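PDB 4MTE: zinc uptake regulation protein from Escherichia coli, which represses zinc-uptake genes such as znuACB by binding their operator DNA with zinc as its cofactor. Local coordinates for residues F91-P94 / T95-S98; E2-T6 / Q7-A11; E118-M121 / H122-A126; P56-K59 / P60-Y64. One frame throughout, in Å; residues are numbered along the deposited sequence.

In the fold
Contact 4 is the buried one, contact 1 lies at the surface, and contacts 2 and 3 are partly buried. Contacts 2 and 4 both lead into helices of the DNA-binding part: contact 2 starts helix 6-20 with a backbone-to-carboxylate bond, whereas contact 4 starts helix 60-72 with two prolines and meets the DNA. Contact 3 is regular helix on the dimer side, about 39 Å from contact 4 between centres. Contact 1, an irregular loop carrying a zinc ligand, touches both its neighbours through polar side chains: D92 bonds T4 of contact 2, and T97 bonds E118 of contact 3, so the zinc-ligand loop bridges the start of helix 6-20 and helix 115-127.

Contact 1 of 4, residues F91-P94 / T95-S98; sequences FDQP and THTS. With ZN (zinc ion), chain N.
From Q93 through P94 and T95 to H96 the backbone runs extended in an irregular loop, and the P94 carbonyl oxygen stays 3.6 Å from the H96 nitrogen without bonding it. The main side-chain meeting is between Q93 and H96. In both, CG is tucked between the backbone N and the carbonyl carbon (chi1 57° and 56°), which brings the Q93 amide and the H96 ring together on one side of the loop. Q93 then extends straight, and its OE1 ends 3.4 Å from CB of H96. The side chains meet at about a right angle, and the amide plane is turned 76° from the imidazole, so this is a crossing and not a stack. At the edge of the imidazole, near its plane, comes P94 O, while CB of S98 lies in plane at the rim. H96 NE2 binds the zinc ion at 2.0 Å, one ligand of a site that H77, C88 and E111 complete. The H77 ring stands nearly perpendicular to that of H96. In Fur-family proteins a site of this kind, between the DNA-binding and dimerization parts, is probably the regulatory one. Next door in the chain, the Q93 nitrogen makes a weak bond of 3.2 Å to OD1 of D92, whose other carboxylate oxygen bonds the T4 hydroxyl. The loop joins strand 84-87 to strand 99-103. At its start the buried F91 ring packs against F75 and on L9 and Q12 of helix 6-20, and at its end the T97 hydroxyl bonds E118 of helix 115-127.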
loop_
_atom_site.group_PDB
_atom_site.type_symbol
_atom_site.label_atom_id
_atom_site.label_comp_id
_atom_site.label_asym_id
_atom_site.label_seq_id
_atom_site.Cartn_x
_atom_site.Cartn_y
_atom_site.Cartn_z
ATOM N N PHE D 91 -15.670 -33.602 -5.606
ATOM C CA PHE D 91 -17.061 -33.224 -5.866
ATOM C C PHE D 91 -17.815 -34.295 -6.657
ATOM O O PHE D 91 -18.998 -34.134 -6.956
ATOM C CB PHE D 91 -17.154 -31.851 -6.555
ATOM C CG PHE D 91 -16.574 -31.808 -7.946
ATOM C CD1 PHE D 91 -17.219 -32.423 -9.007
ATOM C CD2 PHE D 91 -15.400 -31.117 -8.199
ATOM C CE1 PHE D 91 -16.689 -32.374 -10.282
ATOM C CE2 PHE D 91 -14.871 -31.063 -9.475
ATOM C CZ PHE D 91 -15.518 -31.691 -10.515
ATOM N N ASP D 92 -17.129 -35.385 -6.990
ATOM C CA ASP D 92 -17.767 -36.516 -7.662
ATOM C C ASP D 92 -18.670 -37.279 -6.690
ATOM O O ASP D 92 -19.595 -37.979 -7.106
ATOM C CB ASP D 92 -16.723 -37.457 -8.276
ATOM C CG ASP D 92 -15.602 -37.802 -7.313
ATOM O OD1 ASP D 92 -15.372 -37.026 -6.361
ATOM O OD2 ASP D 92 -14.946 -38.845 -7.515
ATOM N N GLN D 93 -18.390 -37.134 -5.399
ATOM C CA GLN D 93 -19.231 -37.687 -4.341
ATOM C C GLN D 93 -20.226 -36.615 -3.900
ATOM O O GLN D 93 -20.112 -35.461 -4.318
ATOM C CB GLN D 93 -18.361 -38.121 -3.156
ATOM C CG GLN D 93 -17.499 -37.012 -2.572
ATOM C CD GLN D 93 -16.807 -37.416 -1.285
ATOM O OE1 GLN D 93 -16.776 -36.654 -0.318
ATOM N NE2 GLN D 93 -16.240 -38.617 -1.269
ATOM N N PRO D 94 -21.214 -36.987 -3.067
ATOM C CA PRO D 94 -22.071 -35.946 -2.487
ATOM C C PRO D 94 -21.252 -34.921 -1.705
ATOM O O PRO D 94 -20.152 -35.249 -1.256
ATOM C CB PRO D 94 -23.010 -36.730 -1.556
ATOM C CG PRO D 94 -22.401 -38.098 -1.422
ATOM C CD PRO D 94 -21.677 -38.336 -2.703
ATOM N N THR D 95 -21.780 -33.706 -1.559
ATOM C CA THR D 95 -21.054 -32.602 -0.927
ATOM C C THR D 95 -20.409 -33.013 0.394
ATOM O O THR D 95 -20.908 -33.893 1.094
ATOM C CB THR D 95 -21.968 -31.387 -0.698
ATOM O OG1 THR D 95 -23.129 -31.787 0.040
ATOM C CG2 THR D 95 -22.397 -30.790 -2.031
ATOM N N HIS D 96 -19.302 -32.356 0.726
ATOM C CA HIS D 96 -18.389 -32.857 1.743
ATOM C C HIS D 96 -17.858 -31.762 2.657
ATOM O O HIS D 96 -18.012 -30.571 2.380
ATOM C CB HIS D 96 -17.200 -33.512 1.042
ATOM C CG HIS D 96 -16.494 -32.596 0.091
ATOM N ND1 HIS D 96 -17.015 -32.257 -1.140
ATOM C CD2 HIS D 96 -15.319 -31.931 0.198
ATOM C CE1 HIS D 96 -16.186 -31.432 -1.754
ATOM N NE2 HIS D 96 -15.150 -31.217 -0.964
ATOM N N THR D 97 -17.235 -32.193 3.749
ATOM C CA THR D 97 -16.392 -31.329 4.562
ATOM C C THR D 97 -14.957 -31.663 4.192
ATOM O O THR D 97 -14.671 -32.785 3.771
ATOM C CB THR D 97 -16.598 -31.568 6.072
ATOM O OG1 THR D 97 -15.776 -30.659 6.816
ATOM C CG2 THR D 97 -16.242 -33.006 6.459
ATOM N N SER D 98 -14.052 -30.703 4.348
ATOM C CA SER D 98 -12.665 -30.927 3.970
ATOM C C SER D 98 -11.696 -30.072 4.766
ATOM O O SER D 98 -12.045 -28.999 5.255
ATOM C CB SER D 98 -12.473 -30.642 2.485
ATOM O OG SER D 98 -12.632 -29.263 2.204
HETATM ZN ZN ZN N . -13.691 -30.336 -2.035
#

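Contact 2 of 4, residues E2-T6 / Q7-A11; sequences EKTTT and QELLA
E8 leaves its backbone with CG beside N (chi1 -63°) and then runs straight out, and this carries the carboxylate back past the start of the helix to T5. There OE1 accepts the T5 backbone N-H at 2.8 Å in a nearly straight bond of 166°. The oxygen is approached on its anti side, with the donor 28° out of the carboxylate plane. The T5 hydroxyl, also turned beside its own N, adds a weak second bond from OG1 to the same OE1, at 3.4 Å. T4 completes the wrap with carbon: its CG2 lies 3.5 Å from CB of E8 and, on L9, 3.9 Å from CD2. The T4 hydroxyl is directed elsewhere, to D92. The helix backbone begins at once behind this cluster. L9 N bonds T5 O at 3.2 Å, and the following bond, from L10 N to T6 O, is weak, while the L10 branch carbon CG closes to 3.3 Å from T6 O. Both leucines are buried, L10 against L32 and S36 of helix 26-36 and L9 against the loop bearing H89 and F91. T5 is the N-cap of helix 6-20 and E8 its third residue thereafter. The glutamate-to-N-cap bond is one half of a capping box, and the reciprocal half is missing because the T5 side chain makes no capping bond.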
loop_
_atom_site.group_PDB
_atom_site.type_symbol
_atom_site.label_atom_id
_atom_site.label_comp_id
_atom_site.label_asym_id
_atom_site.label_seq_id
_atom_site.Cartn_x
_atom_site.Cartn_y
_atom_site.Cartn_z
ATOM N N GLU D 2 -7.798 -45.802 -6.892
ATOM C CA GLU D 2 -7.174 -44.709 -7.625
ATOM C C GLU D 2 -8.135 -43.528 -7.731
ATOM O O GLU D 2 -9.260 -43.674 -8.209
ATOM C CB GLU D 2 -6.765 -45.176 -9.023
ATOM C CG GLU D 2 -5.920 -44.176 -9.804
ATOM C CD GLU D 2 -4.463 -44.158 -9.372
ATOM O OE1 GLU D 2 -4.137 -44.755 -8.323
ATOM O OE2 GLU D 2 -3.643 -43.545 -10.088
ATOM N N LYS D 3 -7.679 -42.360 -7.288
ATOM C CA LYS D 3 -8.510 -41.160 -7.271
ATOM C C LYS D 3 -8.943 -40.724 -8.665
ATOM O O LYS D 3 -8.405 -41.183 -9.675
ATOM C CB LYS D 3 -7.767 -40.007 -6.591
ATOM C CG LYS D 3 -7.686 -40.124 -5.079
ATOM C CD LYS D 3 -9.038 -39.858 -4.433
ATOM C CE LYS D 3 -8.943 -39.879 -2.916
ATOM N NZ LYS D 3 -10.243 -39.562 -2.266
ATOM N N THR D 4 -9.917 -39.821 -8.706
ATOM C CA THR D 4 -10.444 -39.302 -9.959
ATOM C C THR D 4 -9.415 -38.402 -10.635
ATOM O O THR D 4 -8.791 -37.560 -9.990
ATOM C CB THR D 4 -11.743 -38.498 -9.731
ATOM O OG1 THR D 4 -12.651 -39.263 -8.930
ATOM C CG2 THR D 4 -12.407 -38.150 -11.055
ATOM N N THR D 5 -9.244 -38.589 -11.940
ATOM C CA THR D 5 -8.319 -37.777 -12.717
ATOM C C THR D 5 -8.879 -36.370 -12.876
ATOM O O THR D 5 -10.080 -36.148 -12.729
ATOM C CB THR D 5 -8.077 -38.390 -14.116
ATOM O OG1 THR D 5 -7.678 -39.759 -13.980
ATOM C CG2 THR D 5 -6.993 -37.625 -14.887
ATOM N N THR D 6 -7.993 -35.426 -13.168
ATOM C CA THR D 6 -8.368 -34.038 -13.401
ATOM C C THR D 6 -9.409 -33.892 -14.518
ATOM O O THR D 6 -10.355 -33.122 -14.386
ATOM C CB THR D 6 -7.114 -33.200 -13.736
ATOM O OG1 THR D 6 -6.233 -33.194 -12.606
ATOM C CG2 THR D 6 -7.476 -31.775 -14.079
ATOM N N GLN D 7 -9.231 -34.632 -15.609
ATOM C CA GLN D 7 -10.121 -34.530 -16.769
ATOM C C GLN D 7 -11.510 -35.108 -16.487
ATOM O O GLN D 7 -12.543 -34.564 -16.924
ATOM C CB GLN D 7 -9.488 -35.245 -17.968
ATOM C CG GLN D 7 -8.169 -34.634 -18.416
ATOM C CD GLN D 7 -8.301 -33.166 -18.777
ATOM O OE1 GLN D 7 -7.554 -32.322 -18.280
ATOM N NE2 GLN D 7 -9.258 -32.855 -19.645
ATOM N N GLU D 8 -11.526 -36.217 -15.756
ATOM C CA GLU D 8 -12.765 -36.859 -15.348
ATOM C C GLU D 8 -13.608 -35.882 -14.531
ATOM O O GLU D 8 -14.833 -35.858 -14.649
ATOM C CB GLU D 8 -12.461 -38.124 -14.540
ATOM C CG GLU D 8 -11.705 -39.191 -15.332
ATOM C CD GLU D 8 -11.364 -40.420 -14.508
ATOM O OE1 GLU D 8 -10.986 -40.265 -13.328
ATOM O OE2 GLU D 8 -11.475 -41.543 -15.042
ATOM N N LEU D 9 -12.945 -35.065 -13.718
ATOM C CA LEU D 9 -13.631 -34.047 -12.930
ATOM C C LEU D 9 -14.306 -33.022 -13.838
ATOM O O LEU D 9 -15.415 -32.572 -13.554
ATOM C CB LEU D 9 -12.657 -33.340 -11.981
ATOM C CG LEU D 9 -12.153 -34.127 -10.767
ATOM C CD1 LEU D 9 -11.126 -33.305 -9.996
ATOM C CD2 LEU D 9 -13.303 -34.540 -9.854
ATOM N N LEU D 10 -13.639 -32.660 -14.930
ATOM C CA LEU D 10 -14.180 -31.678 -15.865
ATOM C C LEU D 10 -15.397 -32.244 -16.586
ATOM O O LEU D 10 -16.446 -31.593 -16.668
ATOM C CB LEU D 10 -13.119 -31.264 -16.885
ATOM C CG LEU D 10 -11.796 -30.779 -16.292
ATOM C CD1 LEU D 10 -10.812 -30.425 -17.399
ATOM C CD2 LEU D 10 -12.010 -29.596 -15.351
ATOM N N ALA D 11 -15.253 -33.459 -17.107
ATOM C CA ALA D 11 -16.380 -34.144 -17.737
ATOM C C ALA D 11 -17.550 -34.212 -16.754
ATOM O O ALA D 11 -18.695 -33.848 -17.074
ATOM C CB ALA D 11 -15.969 -35.544 -18.167
#

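Contact 3 of 4, residues E118-M121 / H122-A126; sequences EDIM and HTLAA
This is a regular alpha-helical contact, one turn upon the next along most of helix 115-127. H122 N bonds E118 O at 2.8 Å, and the same i-to-i+4 pattern continues through L124 N to I120 O and A125 N to M121 O. D119 O is gripped twice: T123 N reaches it in the usual way, and the T123 hydroxyl OG1 comes from above the carbonyl plane, 43° out of it, at 2.8 Å. A chi1 of -61°, with OG1 opposite the carbonyl carbon, folds that hydroxyl back onto the helix. Helix 115-127 belongs to the dimerization part of this Fur-family protein, and its apolar side faces the second subunit, where I120 packs on I120 of that subunit and L124 on E112 of that subunit. Along this side I120 and L124 lie parallel, CG2 to CD1 4.2 Å, and the M121 chain bends round to bring CE within 3.9 Å of L124 CD1. M121 and A125 also rest on L132 of strand 131-140. E118 CG meets the edge of the H122 ring in its plane, 3.8 Å from CD2, while E118 OE1 bonds T97.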
loop_
_atom_site.group_PDB
_atom_site.type_symbol
_atom_site.label_atom_id
_atom_site.label_comp_id
_atom_site.label_asym_id
_atom_site.label_seq_id
_atom_site.Cartn_x
_atom_site.Cartn_y
_atom_site.Cartn_z
ATOM N N GLU D 118 -15.550 -32.583 11.567
ATOM C CA GLU D 118 -16.933 -32.123 11.506
ATOM C C GLU D 118 -17.679 -32.513 12.779
ATOM O O GLU D 118 -18.386 -31.696 13.379
ATOM C CB GLU D 118 -17.626 -32.747 10.291
ATOM C CG GLU D 118 -19.028 -32.219 10.008
ATOM C CD GLU D 118 -19.034 -30.971 9.142
ATOM O OE1 GLU D 118 -17.955 -30.381 8.920
ATOM O OE2 GLU D 118 -20.127 -30.581 8.679
ATOM N N ASP D 119 -17.508 -33.767 13.189
ATOM C CA ASP D 119 -18.160 -34.285 14.387
ATOM C C ASP D 119 -17.743 -33.521 15.642
ATOM O O ASP D 119 -18.592 -33.096 16.427
ATOM C CB ASP D 119 -17.849 -35.773 14.561
ATOM C CG ASP D 119 -18.546 -36.642 13.532
ATOM O OD1 ASP D 119 -18.951 -36.112 12.477
ATOM O OD2 ASP D 119 -18.685 -37.858 13.780
ATOM N N ILE D 120 -16.437 -33.354 15.831
ATOM C CA ILE D 120 -15.915 -32.642 16.995
ATOM C C ILE D 120 -16.398 -31.198 16.999
ATOM O O ILE D 120 -16.758 -30.658 18.042
ATOM C CB ILE D 120 -14.371 -32.653 17.021
ATOM C CG1 ILE D 120 -13.854 -34.078 17.217
ATOM C CG2 ILE D 120 -13.835 -31.763 18.146
ATOM C CD1 ILE D 120 -12.372 -34.236 16.927
ATOM N N MET D 121 -16.395 -30.577 15.825
ATOM C CA MET D 121 -16.842 -29.199 15.682
ATOM C C MET D 121 -18.318 -29.082 16.039
ATOM O O MET D 121 -18.725 -28.155 16.739
ATOM C CB MET D 121 -16.602 -28.714 14.254
ATOM C CG MET D 121 -15.149 -28.362 13.961
ATOM S SD MET D 121 -14.684 -26.724 14.556
ATOM C CE MET D 121 -13.738 -27.136 16.015
ATOM N N HIS D 122 -19.118 -30.028 15.559
ATOM C CA HIS D 122 -20.533 -30.065 15.907
ATOM C C HIS D 122 -20.709 -30.290 17.405
ATOM O O HIS D 122 -21.569 -29.676 18.037
ATOM C CB HIS D 122 -21.253 -31.155 15.117
ATOM C CG HIS D 122 -21.892 -30.662 13.858
ATOM N ND1 HIS D 122 -23.055 -29.924 13.855
ATOM C CD2 HIS D 122 -21.527 -30.794 12.560
ATOM C CE1 HIS D 122 -23.382 -29.625 12.610
ATOM N NE2 HIS D 122 -22.470 -30.140 11.805
ATOM N N THR D 123 -19.884 -31.165 17.967
ATOM C CA THR D 123 -19.933 -31.463 19.394
ATOM C C THR D 123 -19.607 -30.218 20.212
ATOM O O THR D 123 -20.279 -29.918 21.199
ATOM C CB THR D 123 -18.951 -32.595 19.767
ATOM O OG1 THR D 123 -19.304 -33.789 19.059
ATOM C CG2 THR D 123 -18.972 -32.873 21.270
ATOM N N LEU D 124 -18.573 -29.494 19.797
ATOM C CA LEU D 124 -18.174 -28.267 20.474
ATOM C C LEU D 124 -19.237 -27.195 20.281
ATOM O O LEU D 124 -19.528 -26.420 21.191
ATOM C CB LEU D 124 -16.831 -27.769 19.937
ATOM C CG LEU D 124 -15.577 -28.351 20.592
ATOM C CD1 LEU D 124 -14.334 -27.952 19.809
ATOM C CD2 LEU D 124 -15.463 -27.896 22.043
ATOM N N ALA D 125 -19.817 -27.166 19.086
ATOM C CA ALA D 125 -20.862 -26.203 18.763
ATOM C C ALA D 125 -22.150 -26.538 19.505
ATOM O O ALA D 125 -22.937 -25.650 19.821
ATOM C CB ALA D 125 -21.112 -26.181 17.259
ATOM N N ALA D 126 -22.357 -27.824 19.779
ATOM C CA ALA D 126 -23.582 -28.296 20.422
ATOM C C ALA D 126 -23.662 -27.929 21.904
ATOM O O ALA D 126 -24.749 -27.655 22.417
ATOM C CB ALA D 126 -23.723 -29.808 20.246
#

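Contact 4 of 4, residues P56-K59 / P60-Y64; sequences PQAK and PPTVY. With nucleotides of chain F; nucleotides of chain E.
T62 reaches the K59 carbonyl oxygen twice, through its backbone N at 3.2 Å and its hydroxyl OG1 at 3.1 Å, both weakly. Its chi1 of -44° points the side chain back at the N-cap. P60 and P61 between them have no N-H to offer, so T62 is the first residue of the helix able to donate. P61 also packs back on the lysine, CD to CB of K59 at 3.7 Å. Its other end is pressed to the DNA, where CG lies 3.6 Å from O4 of DT22 of chain F. Further along, Y64 lays a ring face over C2' of DA21 of chain F, offset toward the rim, and brings CD2 to 3.6 Å from the methyl C7 of DT22 of chain F. Its hydroxyl OH lies 2.8 Å from OP2 of DA21 of chain F, with O5' of the same nucleotide also within reach of the single proton. The K59 amine makes a long, weak ion pair with a phosphate. Helix 60-72 follows helix 44-52, onto which P60, V63 and Y64 pack, as the recognition helix of a winged helix-turn-helix. The tyrosine hydroxyl, and more weakly the K59 amine, engage the sugar-phosphate backbone, which is indifferent to sequence, whereas the carbon contacts to thymine methyl and O4 groups in the major groove probably sense the bases by shape.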
loop_
_atom_site.group_PDB
_atom_site.type_symbol
_atom_site.label_atom_id
_atom_site.label_comp_id
_atom_site.label_asym_id
_atom_site.label_seq_id
_atom_site.Cartn_x
_atom_site.Cartn_y
_atom_site.Cartn_z
ATOM N N PRO D 56 -7.806 -11.923 -23.995
ATOM C CA PRO D 56 -7.092 -10.731 -23.516
ATOM C C PRO D 56 -8.035 -9.628 -23.053
ATOM O O PRO D 56 -7.649 -8.770 -22.261
ATOM C CB PRO D 56 -6.314 -10.270 -24.751
ATOM C CG PRO D 56 -7.090 -10.800 -25.904
ATOM C CD PRO D 56 -7.623 -12.122 -25.443
ATOM N N GLN D 57 -9.268 -9.669 -23.544
ATOM C CA GLN D 57 -10.277 -8.678 -23.195
ATOM C C GLN D 57 -10.851 -8.930 -21.803
ATOM O O GLN D 57 -11.715 -8.187 -21.336
ATOM C CB GLN D 57 -11.404 -8.705 -24.229
ATOM C CG GLN D 57 -10.937 -8.453 -25.651
ATOM C CD GLN D 57 -10.237 -7.118 -25.802
ATOM O OE1 GLN D 57 -10.600 -6.136 -25.152
ATOM N NE2 GLN D 57 -9.218 -7.076 -26.653
ATOM N N ALA D 58 -10.359 -9.973 -21.141
ATOM C CA ALA D 58 -10.878 -10.371 -19.838
ATOM C C ALA D 58 -10.457 -9.397 -18.742
ATOM O O ALA D 58 -9.340 -8.874 -18.748
ATOM C CB ALA D 58 -10.427 -11.786 -19.497
ATOM N N LYS D 59 -11.371 -9.166 -17.804
ATOM C CA LYS D 59 -11.146 -8.276 -16.674
ATOM C C LYS D 59 -11.489 -9.063 -15.400
ATOM O O LYS D 59 -11.930 -10.210 -15.488
ATOM C CB LYS D 59 -12.030 -7.031 -16.812
ATOM C CG LYS D 59 -12.075 -6.424 -18.212
ATOM C CD LYS D 59 -10.790 -5.700 -18.576
ATOM C CE LYS D 59 -11.088 -4.452 -19.395
ATOM N NZ LYS D 59 -11.942 -4.750 -20.579
ATOM N N PRO D 60 -11.284 -8.463 -14.213
ATOM C CA PRO D 60 -11.559 -9.165 -12.948
ATOM C C PRO D 60 -12.998 -9.685 -12.776
ATOM O O PRO D 60 -13.164 -10.815 -12.304
ATOM C CB PRO D 60 -11.233 -8.110 -11.884
ATOM C CG PRO D 60 -10.277 -7.171 -12.554
ATOM C CD PRO D 60 -10.708 -7.127 -13.985
ATOM N N PRO D 61 -14.019 -8.884 -13.138
ATOM C CA PRO D 61 -15.405 -9.354 -13.008
ATOM C C PRO D 61 -15.623 -10.712 -13.667
ATOM O O PRO D 61 -16.388 -11.531 -13.164
ATOM C CB PRO D 61 -16.207 -8.285 -13.750
ATOM C CG PRO D 61 -15.382 -7.049 -13.641
ATOM C CD PRO D 61 -13.955 -7.518 -13.690
ATOM N N THR D 62 -14.940 -10.942 -14.783
ATOM C CA THR D 62 -15.036 -12.199 -15.515
ATOM C C THR D 62 -14.625 -13.357 -14.611
ATOM O O THR D 62 -15.391 -14.306 -14.371
ATOM C CB THR D 62 -14.103 -12.169 -16.742
ATOM O OG1 THR D 62 -14.218 -10.900 -17.399
ATOM C CG2 THR D 62 -14.444 -13.280 -17.714
ATOM N N VAL D 63 -13.407 -13.252 -14.097
ATOM C CA VAL D 63 -12.831 -14.263 -13.228
ATOM C C VAL D 63 -13.677 -14.449 -11.976
ATOM O O VAL D 63 -13.964 -15.572 -11.578
ATOM C CB VAL D 63 -11.390 -13.878 -12.825
ATOM C CG1 VAL D 63 -10.783 -14.917 -11.877
ATOM C CG2 VAL D 63 -10.526 -13.715 -14.069
ATOM N N TYR D 64 -14.080 -13.343 -11.362
ATOM C CA TYR D 64 -14.826 -13.407 -10.107
ATOM C C TYR D 64 -16.235 -13.979 -10.285
ATOM O O TYR D 64 -16.724 -14.721 -9.433
ATOM C CB TYR D 64 -14.856 -12.029 -9.440
ATOM C CG TYR D 64 -13.604 -11.761 -8.635
ATOM C CD1 TYR D 64 -13.498 -12.198 -7.322
ATOM C CD2 TYR D 64 -12.518 -11.097 -9.190
ATOM C CE1 TYR D 64 -12.353 -11.972 -6.581
ATOM C CE2 TYR D 64 -11.368 -10.865 -8.454
ATOM C CZ TYR D 64 -11.292 -11.306 -7.151
ATOM O OH TYR D 64 -10.149 -11.078 -6.412
ATOM P P DA F 21 -10.103 -11.989 -2.919
ATOM O OP1 DA F 21 -10.652 -12.767 -1.790
ATOM O OP2 DA F 21 -9.599 -12.674 -4.129
ATOM O "O5'" DA F 21 -11.224 -10.955 -3.379
ATOM C "C5'" DA F 21 -11.808 -10.140 -2.384
ATOM C "C4'" DA F 21 -12.800 -9.163 -2.988
ATOM O "O4'" DA F 21 -12.102 -8.219 -3.832
ATOM C "C3'" DA F 21 -13.881 -9.776 -3.875
ATOM O "O3'" DA F 21 -15.102 -9.718 -3.157
ATOM C "C2'" DA F 21 -13.881 -8.925 -5.151
ATOM C "C1'" DA F 21 -13.052 -7.714 -4.743
ATOM N N9 DA F 21 -12.342 -7.027 -5.817
ATOM C C8 DA F 21 -11.247 -7.452 -6.518
ATOM N N7 DA F 21 -10.831 -6.591 -7.421
ATOM C C5 DA F 21 -11.711 -5.530 -7.295
ATOM C C6 DA F 21 -11.825 -4.292 -7.959
ATOM N N6 DA F 21 -11.010 -3.875 -8.935
ATOM N N1 DA F 21 -12.827 -3.483 -7.573
ATOM C C2 DA F 21 -13.655 -3.869 -6.600
ATOM N N3 DA F 21 -13.649 -4.999 -5.905
ATOM C C4 DA F 21 -12.646 -5.786 -6.309
ATOM P P DT E 8 -14.764 -5.388 -24.072
ATOM O OP1 DT E 8 -14.490 -4.775 -25.389
ATOM O OP2 DT E 8 -13.831 -6.392 -23.519
ATOM O "O5'" DT E 8 -14.914 -4.229 -22.986
ATOM C "C5'" DT E 8 -15.848 -3.186 -23.218
ATOM C "C4'" DT E 8 -15.914 -2.242 -22.033
ATOM O "O4'" DT E 8 -16.721 -2.819 -20.975
ATOM C "C3'" DT E 8 -14.563 -1.908 -21.399
ATOM O "O3'" DT E 8 -14.329 -0.518 -21.530
ATOM C "C2'" DT E 8 -14.710 -2.349 -19.943
ATOM C "C1'" DT E 8 -16.222 -2.327 -19.750
ATOM N N1 DT E 8 -16.755 -3.168 -18.630
ATOM C C2 DT E 8 -17.735 -2.657 -17.804
ATOM O O2 DT E 8 -18.209 -1.540 -17.919
ATOM N N3 DT E 8 -18.149 -3.515 -16.820
ATOM C C4 DT E 8 -17.699 -4.801 -16.578
ATOM O O4 DT E 8 -18.143 -5.486 -15.661
ATOM C C5 DT E 8 -16.678 -5.274 -17.478
ATOM C C7 DT E 8 -16.102 -6.653 -17.327
ATOM C C6 DT E 8 -16.263 -4.447 -18.447
ATOM P P DT F 22 -16.471 -10.218 -3.829
ATOM O OP1 DT F 22 -17.337 -10.715 -2.736
ATOM O OP2 DT F 22 -16.134 -11.085 -4.982
ATOM O "O5'" DT F 22 -17.116 -8.879 -4.402
ATOM C "C5'" DT F 22 -17.254 -7.787 -3.512
ATOM C "C4'" DT F 22 -17.822 -6.580 -4.229
ATOM O "O4'" DT F 22 -16.870 -6.099 -5.207
ATOM C "C3'" DT F 22 -19.118 -6.836 -4.989
ATOM O "O3'" DT F 22 -20.135 -6.111 -4.312
ATOM C "C2'" DT F 22 -18.824 -6.377 -6.423
ATOM C "C1'" DT F 22 -17.589 -5.503 -6.262
ATOM N N1 DT F 22 -16.686 -5.463 -7.440
ATOM C C2 DT F 22 -16.573 -4.317 -8.195
ATOM O O2 DT F 22 -17.188 -3.287 -7.974
ATOM N N3 DT F 22 -15.694 -4.428 -9.243
ATOM C C4 DT F 22 -14.937 -5.528 -9.603
ATOM O O4 DT F 22 -14.177 -5.510 -10.568
ATOM C C5 DT F 22 -15.106 -6.688 -8.764
ATOM C C7 DT F 22 -14.344 -7.953 -9.043
ATOM C C6 DT F 22 -15.960 -6.596 -7.738
#